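Local atomic coordinates of glycosyl hydrolases family 31 family protein (Aspergillus niger, PDB entry 6DRU), a protein that releases alpha-xylose from the non-reducing terminal glucose of xyloglucan oligosaccharides, as an alpha-xylosidase of glycoside hydrolase family 31. Residues F550-R555 against R611-P616; K600-Q605 against F645-L650; P667-G670 against K675-T678. All coordinates share one frame; numbering follows the deposited sequence.

In the fold
All three contacts reach the antiparallel sheet that contains strands 614-615, 643-645, 649-651, 677-679 and 703-705. Contacts 1 and 2 are neighbours, with centres about 8 Å apart, and join this sheet to the end of the TIM barrel: segment 611-616 bonds to 645-650 through Ile-613 O and Gly-646 N, 2.9 Å apart, while Phe-603 and Phe-645 pack against 550-555. Contact 3 lies farther out, its centre about 17 Å from that of contact 2, which it touches where Leu-650 CB meets Trp-677 CZ3 at 3.7 Å. None belongs to the xylose pocket, but Arg-555, at the end of segment 550-555, makes a cation-pi contact with the pocket residue Trp-484.

Contact 1: F550-R555 against R611-P616; sequences FLPFMR and RSIMRP
Met-614 reaches from strand 614-615 to Leu-551 and Pro-552, which lie just before the last strand of the TIM barrel, 554-555. Its CB points at the barrel segment but is still too distant to touch it. A chi1 of 57° turns the next carbon inward over the backbone, and Met-614 CG comes to 4.3 Å from Pro-552 CG. The sulfur then carries most of the contact: Met-614 SD lies 3.8 Å from Pro-552 CD and 3.9 Å from Leu-551 CD2, so that it bridges the proline ring and one leucine branch. At chi3 the chain bends (-66°), keeping CE beside the same leucine methyl, with 4.0 Å between Met-614 CE and Leu-551 CD2. The side chains of Met-614 and Pro-552 cross at about a right angle. A second, looser touch is made by Ile-613, whose CG2 branch approaches Pro-552 CG at 4.2 Å. Phe-603 of helix 596-609 packs against both Pro-552 and Ile-613, and Tyr-643 lies against Leu-551 and Met-614.

On the far side of the strand, Arg-615 curls back on its own segment. Arg-615 NH1 donates to Ser-612 O at 3.2 Å in the plane of both groups, and salt bridges to Asp-229 and Asp-620 further fix the guanidinium.

No hydrogen bond crosses between the two segments. Joined by carbon and sulfur alone, the barrel end and the edge strand of the C-terminal sheet meet through buried apolar shape, while the polar bonds of each segment are made within it or to other parts of the chain.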
loop_
_atom_site.group_PDB
_atom_site.type_symbol
_atom_site.label_atom_id
_atom_site.label_comp_id
_atom_site.label_asym_id
_atom_site.label_seq_id
_atom_site.Cartn_x
_atom_site.Cartn_y
_atom_site.Cartn_z
ATOM N N PHE A 550 18.974 -43.774 -17.791
ATOM C CA PHE A 550 17.615 -44.166 -17.443
ATOM C C PHE A 550 16.829 -42.965 -16.929
ATOM O O PHE A 550 16.201 -43.023 -15.867
ATOM C CB PHE A 550 17.646 -45.299 -16.418
ATOM C CG PHE A 550 18.446 -46.488 -16.870
ATOM C CD1 PHE A 550 17.851 -47.500 -17.603
ATOM C CD2 PHE A 550 19.798 -46.584 -16.577
ATOM C CE1 PHE A 550 18.584 -48.589 -18.029
ATOM C CE2 PHE A 550 20.537 -47.670 -16.999
ATOM C CZ PHE A 550 19.929 -48.675 -17.726
ATOM N N LEU A 551 16.863 -41.878 -17.686
ATOM C CA LEU A 551 16.113 -40.657 -17.441
ATOM C C LEU A 551 15.411 -40.262 -18.728
ATOM O O LEU A 551 15.786 -40.721 -19.812
ATOM C CB LEU A 551 17.027 -39.517 -16.972
ATOM C CG LEU A 551 17.512 -39.580 -15.527
ATOM C CD1 LEU A 551 18.475 -38.442 -15.240
ATOM C CD2 LEU A 551 16.327 -39.536 -14.577
ATOM N N PRO A 552 14.362 -39.434 -18.643
ATOM C CA PRO A 552 13.636 -39.050 -19.865
ATOM C C PRO A 552 14.530 -38.486 -20.953
ATOM O O PRO A 552 14.269 -38.718 -22.140
ATOM C CB PRO A 552 12.634 -38.010 -19.353
ATOM C CG PRO A 552 12.364 -38.437 -17.953
ATOM C CD PRO A 552 13.686 -38.937 -17.429
ATOM N N PHE A 553 15.588 -37.767 -20.586
ATOM C CA PHE A 553 16.569 -37.280 -21.545
ATOM C C PHE A 553 17.958 -37.449 -20.955
ATOM O O PHE A 553 18.198 -37.070 -19.806
ATOM C CB PHE A 553 16.316 -35.812 -21.913
ATOM C CG PHE A 553 15.058 -35.597 -22.707
ATOM C CD1 PHE A 553 15.069 -35.704 -24.089
ATOM C CD2 PHE A 553 13.864 -35.295 -22.073
ATOM C CE1 PHE A 553 13.912 -35.513 -24.825
ATOM C CE2 PHE A 553 12.706 -35.103 -22.802
ATOM C CZ PHE A 553 12.730 -35.212 -24.179
ATOM N N MET A 554 18.865 -38.024 -21.738
ATOM C CA MET A 554 20.240 -38.249 -21.314
ATOM C C MET A 554 21.096 -37.093 -21.817
ATOM O O MET A 554 21.327 -36.962 -23.024
ATOM C CB MET A 554 20.760 -39.586 -21.837
ATOM C CG MET A 554 22.117 -39.981 -21.283
ATOM S SD MET A 554 22.884 -41.322 -22.208
ATOM C CE MET A 554 24.405 -41.534 -21.290
ATOM N N ARG A 555 21.560 -36.252 -20.895
ATOM C CA ARG A 555 22.356 -35.084 -21.248
ATOM C C ARG A 555 23.420 -34.859 -20.186
ATOM O O ARG A 555 23.130 -34.919 -18.987
ATOM C CB ARG A 555 21.480 -33.832 -21.397
ATOM C CG ARG A 555 22.237 -32.519 -21.243
ATOM C CD ARG A 555 21.331 -31.317 -21.468
ATOM N NE ARG A 555 21.881 -30.093 -20.889
ATOM C CZ ARG A 555 21.699 -29.724 -19.625
ATOM N NH1 ARG A 555 20.980 -30.490 -18.818
ATOM N NH2 ARG A 555 22.230 -28.598 -19.167
ATOM N N ARG A 611 0.705 -40.837 -19.031
ATOM C CA ARG A 611 1.349 -41.941 -18.333
ATOM C C ARG A 611 2.758 -41.526 -17.932
ATOM O O ARG A 611 3.607 -41.296 -18.800
ATOM C CB ARG A 611 1.378 -43.179 -19.229
ATOM C CG ARG A 611 1.644 -44.481 -18.508
ATOM C CD ARG A 611 0.594 -44.711 -17.441
ATOM N NE ARG A 611 0.739 -46.012 -16.799
ATOM C CZ ARG A 611 -0.036 -47.058 -17.062
ATOM N NH1 ARG A 611 -1.009 -46.950 -17.956
ATOM N NH2 ARG A 611 0.160 -48.209 -16.432
ATOM N N SER A 612 3.009 -41.416 -16.629
ATOM C CA SER A 612 4.280 -40.882 -16.154
ATOM C C SER A 612 5.448 -41.731 -16.641
ATOM O O SER A 612 5.391 -42.963 -16.633
ATOM C CB SER A 612 4.287 -40.809 -14.630
ATOM O OG SER A 612 3.214 -40.021 -14.149
ATOM N N ILE A 613 6.514 -41.057 -17.071
ATOM C CA ILE A 613 7.673 -41.735 -17.637
ATOM C C ILE A 613 8.525 -42.315 -16.517
ATOM O O ILE A 613 8.602 -43.539 -16.361
ATOM C CB ILE A 613 8.483 -40.786 -18.536
ATOM C CG1 ILE A 613 7.603 -40.289 -19.685
ATOM C CG2 ILE A 613 9.718 -41.485 -19.074
ATOM C CD1 ILE A 613 8.290 -39.320 -20.606
ATOM N N MET A 614 9.168 -41.463 -15.724
ATOM C CA MET A 614 9.836 -41.938 -14.520
ATOM C C MET A 614 8.843 -41.881 -13.367
ATOM O O MET A 614 8.214 -40.847 -13.123
ATOM C CB MET A 614 11.111 -41.143 -14.217
ATOM C CG MET A 614 10.966 -39.648 -14.044
ATOM S SD MET A 614 12.593 -38.892 -13.809
ATOM C CE MET A 614 13.084 -39.587 -12.233
ATOM N N ARG A 615 8.699 -43.005 -12.669
ATOM C CA ARG A 615 7.525 -43.272 -11.849
ATOM C C ARG A 615 7.917 -43.534 -10.403
ATOM O O ARG A 615 8.644 -44.504 -10.130
ATOM C CB ARG A 615 6.760 -44.471 -12.418
ATOM C CG ARG A 615 6.350 -44.296 -13.873
ATOM C CD ARG A 615 5.792 -45.578 -14.472
ATOM N NE ARG A 615 4.567 -46.017 -13.811
ATOM C CZ ARG A 615 3.369 -45.485 -14.025
ATOM N NH1 ARG A 615 3.227 -44.485 -14.885
ATOM N NH2 ARG A 615 2.311 -45.952 -13.377
ATOM N N PRO A 616 7.470 -42.714 -9.454
ATOM C CA PRO A 616 7.654 -43.060 -8.042
ATOM C C PRO A 616 6.931 -44.356 -7.710
ATOM O O PRO A 616 5.938 -44.720 -8.343
ATOM C CB PRO A 616 7.047 -41.865 -7.298
ATOM C CG PRO A 616 6.159 -41.195 -8.300
ATOM C CD PRO A 616 6.816 -41.407 -9.624
#

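Contact 2: K600-Q605 against F645-L650; sequences KSIFNQ and FGPRLL
Ile-602 projects from helix 596-609 at the turn Phe-645 to Pro-647, and its two branches divide the work. The CG1 branch carries CD1 over one face of the Phe-645 ring. Ile-602 CD1 stands over the face, offset toward the rim on the CZ side, 4.3 Å from Phe-645 CZ, which makes this a loose methyl-on-face contact. Phe-645 does not point directly at the helix from its backbone; with CG anti to the backbone N (chi1 -174°), the ring swings round until its outer end lies under the isoleucine.

The other branch, CG2, faces the turn itself. Ile-602 CG2 sits 3.6 Å from Pro-647 CD, the isoleucine and the proline ring being inclined to one another, and 4.0 Å from Gly-646 CA. Glycine turns the chain here with a positive phi of 77°, and without a side chain it lets the backbone come close: the CA atoms of Ile-602 and Gly-646 are 6.0 Å apart.

The turn is closed by a backbone bond, Phe-645 N to Leu-649 O at 2.9 Å. One turn earlier on the helix, Tyr-598 adds a polar hold, its OH hydrogen-bonded to Phe-645 O and to Arg-648 N.

Such a contact of a helix with the turn end of a beta hairpin (strands 643-645 and 649-651) joins helix 596-609, which follows the TIM barrel in the chain, to the C-terminal sheet of this GH31 enzyme.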
loop_
_atom_site.group_PDB
_atom_site.type_symbol
_atom_site.label_atom_id
_atom_site.label_comp_id
_atom_site.label_asym_id
_atom_site.label_seq_id
_atom_site.Cartn_x
_atom_site.Cartn_y
_atom_site.Cartn_z
ATOM N N LYS A 600 10.934 -44.374 -27.005
ATOM C CA LYS A 600 9.911 -43.801 -27.871
ATOM C C LYS A 600 8.531 -44.357 -27.537
ATOM O O LYS A 600 7.519 -43.671 -27.731
ATOM C CB LYS A 600 10.275 -44.059 -29.336
ATOM C CG LYS A 600 9.190 -43.703 -30.340
ATOM C CD LYS A 600 9.518 -44.221 -31.734
ATOM C CE LYS A 600 8.842 -43.376 -32.804
ATOM N NZ LYS A 600 9.502 -43.517 -34.133
ATOM N N SER A 601 8.470 -45.576 -26.999
ATOM C CA SER A 601 7.183 -46.163 -26.637
ATOM C C SER A 601 6.619 -45.538 -25.365
ATOM O O SER A 601 5.421 -45.239 -25.293
ATOM C CB SER A 601 7.327 -47.674 -26.471
ATOM O OG SER A 601 6.066 -48.279 -26.258
ATOM N N ILE A 602 7.463 -45.328 -24.350
ATOM C CA ILE A 602 6.967 -44.753 -23.104
ATOM C C ILE A 602 6.734 -43.253 -23.250
ATOM O O ILE A 602 5.878 -42.686 -22.559
ATOM C CB ILE A 602 7.918 -45.065 -21.935
ATOM C CG1 ILE A 602 9.284 -44.408 -22.141
ATOM C CG2 ILE A 602 8.067 -46.568 -21.760
ATOM C CD1 ILE A 602 10.244 -44.630 -20.989
ATOM N N PHE A 603 7.480 -42.585 -24.134
ATOM C CA PHE A 603 7.192 -41.184 -24.425
ATOM C C PHE A 603 5.869 -41.039 -25.161
ATOM O O PHE A 603 5.200 -40.004 -25.038
ATOM C CB PHE A 603 8.324 -40.564 -25.244
ATOM C CG PHE A 603 9.350 -39.846 -24.416
ATOM C CD1 PHE A 603 9.172 -38.516 -24.073
ATOM C CD2 PHE A 603 10.495 -40.497 -23.986
ATOM C CE1 PHE A 603 10.116 -37.848 -23.315
ATOM C CE2 PHE A 603 11.440 -39.834 -23.226
ATOM C CZ PHE A 603 11.251 -38.508 -22.890
ATOM N N ASN A 604 5.474 -42.063 -25.919
ATOM C CA ASN A 604 4.206 -42.009 -26.637
ATOM C C ASN A 604 3.025 -42.170 -25.688
ATOM O O ASN A 604 1.993 -41.509 -25.856
ATOM C CB ASN A 604 4.180 -43.085 -27.722
ATOM C CG ASN A 604 2.881 -43.097 -28.502
ATOM O OD1 ASN A 604 1.961 -43.852 -28.183
ATOM N ND2 ASN A 604 2.795 -42.255 -29.526
ATOM N N GLN A 605 3.156 -43.040 -24.681
ATOM C CA GLN A 605 2.079 -43.203 -23.710
ATOM C C GLN A 605 1.915 -41.970 -22.833
ATOM O O GLN A 605 0.789 -41.634 -22.445
ATOM C CB GLN A 605 2.325 -44.442 -22.853
ATOM C CG GLN A 605 1.698 -45.685 -23.439
ATOM C CD GLN A 605 0.192 -45.579 -23.525
ATOM O OE1 GLN A 605 -0.476 -45.251 -22.544
ATOM N NE2 GLN A 605 -0.353 -45.837 -24.708
ATOM N N PHE A 645 11.419 -46.606 -14.315
ATOM C CA PHE A 645 11.636 -45.896 -15.575
ATOM C C PHE A 645 10.872 -46.644 -16.657
ATOM O O PHE A 645 11.347 -47.646 -17.195
ATOM C CB PHE A 645 13.122 -45.798 -15.896
ATOM C CG PHE A 645 13.423 -44.958 -17.098
ATOM C CD1 PHE A 645 13.079 -43.618 -17.123
ATOM C CD2 PHE A 645 14.049 -45.505 -18.204
ATOM C CE1 PHE A 645 13.352 -42.841 -18.230
ATOM C CE2 PHE A 645 14.326 -44.730 -19.314
ATOM C CZ PHE A 645 13.978 -43.396 -19.325
ATOM N N GLY A 646 9.679 -46.154 -16.976
ATOM C CA GLY A 646 8.758 -46.886 -17.808
ATOM C C GLY A 646 8.081 -47.981 -17.009
ATOM O O GLY A 646 8.237 -48.073 -15.786
ATOM N N PRO A 647 7.317 -48.844 -17.684
ATOM C CA PRO A 647 6.569 -49.883 -16.963
ATOM C C PRO A 647 7.389 -51.100 -16.566
ATOM O O PRO A 647 6.901 -51.911 -15.767
ATOM C CB PRO A 647 5.472 -50.271 -17.965
ATOM C CG PRO A 647 6.092 -50.024 -19.292
ATOM C CD PRO A 647 6.987 -48.819 -19.120
ATOM N N ARG A 648 8.612 -51.256 -17.069
ATOM C CA ARG A 648 9.355 -52.493 -16.871
ATOM C C ARG A 648 10.656 -52.338 -16.096
ATOM O O ARG A 648 11.073 -53.292 -15.440
ATOM C CB ARG A 648 9.668 -53.152 -18.224
ATOM C CG ARG A 648 8.447 -53.393 -19.098
ATOM C CD ARG A 648 7.705 -54.655 -18.684
ATOM N NE ARG A 648 6.432 -54.805 -19.385
ATOM C CZ ARG A 648 6.213 -55.684 -20.358
ATOM N NH1 ARG A 648 7.181 -56.504 -20.744
ATOM N NH2 ARG A 648 5.023 -55.751 -20.941
ATOM N N LEU A 649 11.300 -51.175 -16.136
ATOM C CA LEU A 649 12.613 -51.003 -15.529
ATOM C C LEU A 649 12.491 -50.388 -14.142
ATOM O O LEU A 649 11.715 -49.452 -13.935
ATOM C CB LEU A 649 13.504 -50.125 -16.410
ATOM C CG LEU A 649 13.924 -50.725 -17.753
ATOM C CD1 LEU A 649 14.731 -49.722 -18.557
ATOM C CD2 LEU A 649 14.721 -52.000 -17.538
ATOM N N LEU A 650 13.261 -50.920 -13.193
ATOM C CA LEU A 650 13.384 -50.353 -11.855
ATOM C C LEU A 650 14.827 -49.908 -11.657
ATOM O O LEU A 650 15.745 -50.731 -11.716
ATOM C CB LEU A 650 12.978 -51.364 -10.782
ATOM C CG LEU A 650 13.222 -50.927 -9.337
ATOM C CD1 LEU A 650 12.085 -50.044 -8.850
ATOM C CD2 LEU A 650 13.398 -52.128 -8.422
#

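Contact 3: P667-G670 against K675-T678; sequences PQTG and KPWT
The connection between strands 661-666 and 677-679 of the GH31 C-terminal domain folds back on its own far end, where Pro-667 and Thr-669 meet Pro-676 and Trp-677. One hydrogen bond crosses between the two sides. The indole NE1 of Trp-677 donates to the backbone carbonyl O of Pro-667 at 2.9 Å, with an N-H...O angle of 154°. The oxygen lies at the edge of the indole, 14° out of the ring plane, and the donor in turn approaches in the plane of the carbonyl group. The buried indole thereby has its one polar atom satisfied, and the bond tends to fix the rotation of the ring.

The proline ring of the same residue meets the indole as well, its side chain running at about a right angle to that of the tryptophan, with Pro-667 CD 3.8 Å from Trp-677 CZ2. Trp-677 opens the last-but-one strand of an antiparallel sheet, between 685-686 and 703-705: its backbone bonds to Tyr-686 on strand 685-686, while Thr-678 bonds to His-705 of strand 703-705. The indole is therefore carried by the sheet, and the loop meets its edge.

Thr-669 adds contacts with both of its branches. The side chains of Thr-669 and Trp-677 run past each other in opposite directions, with Thr-669 CG2 4.0 Å from Trp-677 CZ2. Held over its own main chain by a chi1 of 60°, Thr-669 OG1 points at the Pro-676 ring, 3.5 Å from Pro-676 CG, a van der Waals contact. The hydroxyl is also hydrogen-bonded to Gln-671 OE1, a partner within the same connection. Phe-621 of helix 618-621 packs against both Pro-667 and Thr-669, and Asp-625 accepts a hydrogen bond from the backbone N of Gln-668.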
loop_
_atom_site.group_PDB
_atom_site.type_symbol
_atom_site.label_atom_id
_atom_site.label_comp_id
_atom_site.label_asym_id
_atom_site.label_seq_id
_atom_site.Cartn_x
_atom_site.Cartn_y
_atom_site.Cartn_z
ATOM N N PRO A 667 9.953 -53.953 -4.839
ATOM C CA PRO A 667 8.576 -53.927 -4.337
ATOM C C PRO A 667 7.832 -55.211 -4.672
ATOM O O PRO A 667 8.203 -55.974 -5.566
ATOM C CB PRO A 667 7.954 -52.721 -5.055
ATOM C CG PRO A 667 9.120 -51.938 -5.597
ATOM C CD PRO A 667 10.176 -52.949 -5.890
ATOM N N GLN A 668 6.753 -55.434 -3.929
ATOM C CA GLN A 668 5.865 -56.557 -4.184
ATOM C C GLN A 668 4.991 -56.257 -5.396
ATOM O O GLN A 668 4.551 -55.119 -5.590
ATOM C CB GLN A 668 4.995 -56.829 -2.957
ATOM C CG GLN A 668 4.078 -58.024 -3.086
ATOM C CD GLN A 668 4.711 -59.288 -2.553
ATOM O OE1 GLN A 668 5.334 -60.047 -3.295
ATOM N NE2 GLN A 668 4.552 -59.524 -1.254
ATOM N N THR A 669 4.757 -57.276 -6.225
ATOM C CA THR A 669 3.946 -57.126 -7.426
ATOM C C THR A 669 2.590 -57.815 -7.334
ATOM O O THR A 669 1.722 -57.544 -8.172
ATOM C CB THR A 669 4.691 -57.658 -8.657
ATOM O OG1 THR A 669 4.989 -59.051 -8.476
ATOM C CG2 THR A 669 5.982 -56.883 -8.870
ATOM N N GLY A 670 2.380 -58.685 -6.347
ATOM C CA GLY A 670 1.105 -59.350 -6.160
ATOM C C GLY A 670 1.109 -60.842 -6.414
ATOM O O GLY A 670 0.063 -61.481 -6.247
ATOM N N LYS A 675 9.231 -65.048 -9.164
ATOM C CA LYS A 675 10.380 -64.168 -8.962
ATOM C C LYS A 675 10.407 -63.232 -10.163
ATOM O O LYS A 675 11.042 -63.530 -11.184
ATOM C CB LYS A 675 11.669 -64.975 -8.819
ATOM C CG LYS A 675 11.656 -65.911 -7.614
ATOM C CD LYS A 675 12.766 -66.948 -7.677
ATOM C CE LYS A 675 14.124 -66.353 -7.365
ATOM N NZ LYS A 675 15.202 -67.376 -7.476
ATOM N N PRO A 676 9.726 -62.087 -10.082
ATOM C CA PRO A 676 9.508 -61.276 -11.286
ATOM C C PRO A 676 10.649 -60.323 -11.609
ATOM O O PRO A 676 10.763 -59.861 -12.748
ATOM C CB PRO A 676 8.218 -60.507 -10.961
ATOM C CG PRO A 676 7.890 -60.817 -9.495
ATOM C CD PRO A 676 9.084 -61.490 -8.902
ATOM N N TRP A 677 11.496 -60.023 -10.629
ATOM C CA TRP A 677 12.557 -59.037 -10.801
ATOM C C TRP A 677 13.823 -59.727 -11.295
ATOM O O TRP A 677 14.354 -60.617 -10.622
ATOM C CB TRP A 677 12.824 -58.291 -9.494
ATOM C CG TRP A 677 11.653 -57.494 -9.007
ATOM C CD1 TRP A 677 10.862 -57.771 -7.931
ATOM C CD2 TRP A 677 11.139 -56.284 -9.581
ATOM N NE1 TRP A 677 9.889 -56.811 -7.799
ATOM C CE2 TRP A 677 10.037 -55.886 -8.799
ATOM C CE3 TRP A 677 11.506 -55.499 -10.679
ATOM C CZ2 TRP A 677 9.296 -54.738 -9.080
ATOM C CZ3 TRP A 677 10.772 -54.357 -10.955
ATOM C CH2 TRP A 677 9.678 -53.990 -10.160
ATOM N N THR A 678 14.307 -59.308 -12.461
ATOM C CA THR A 678 15.532 -59.832 -13.051
ATOM C C THR A 678 16.589 -58.739 -13.036
ATOM O O THR A 678 16.382 -57.665 -13.611
ATOM C CB THR A 678 15.294 -60.318 -14.480
ATOM O OG1 THR A 678 14.271 -61.322 -14.484
ATOM C CG2 THR A 678 16.574 -60.894 -15.068
#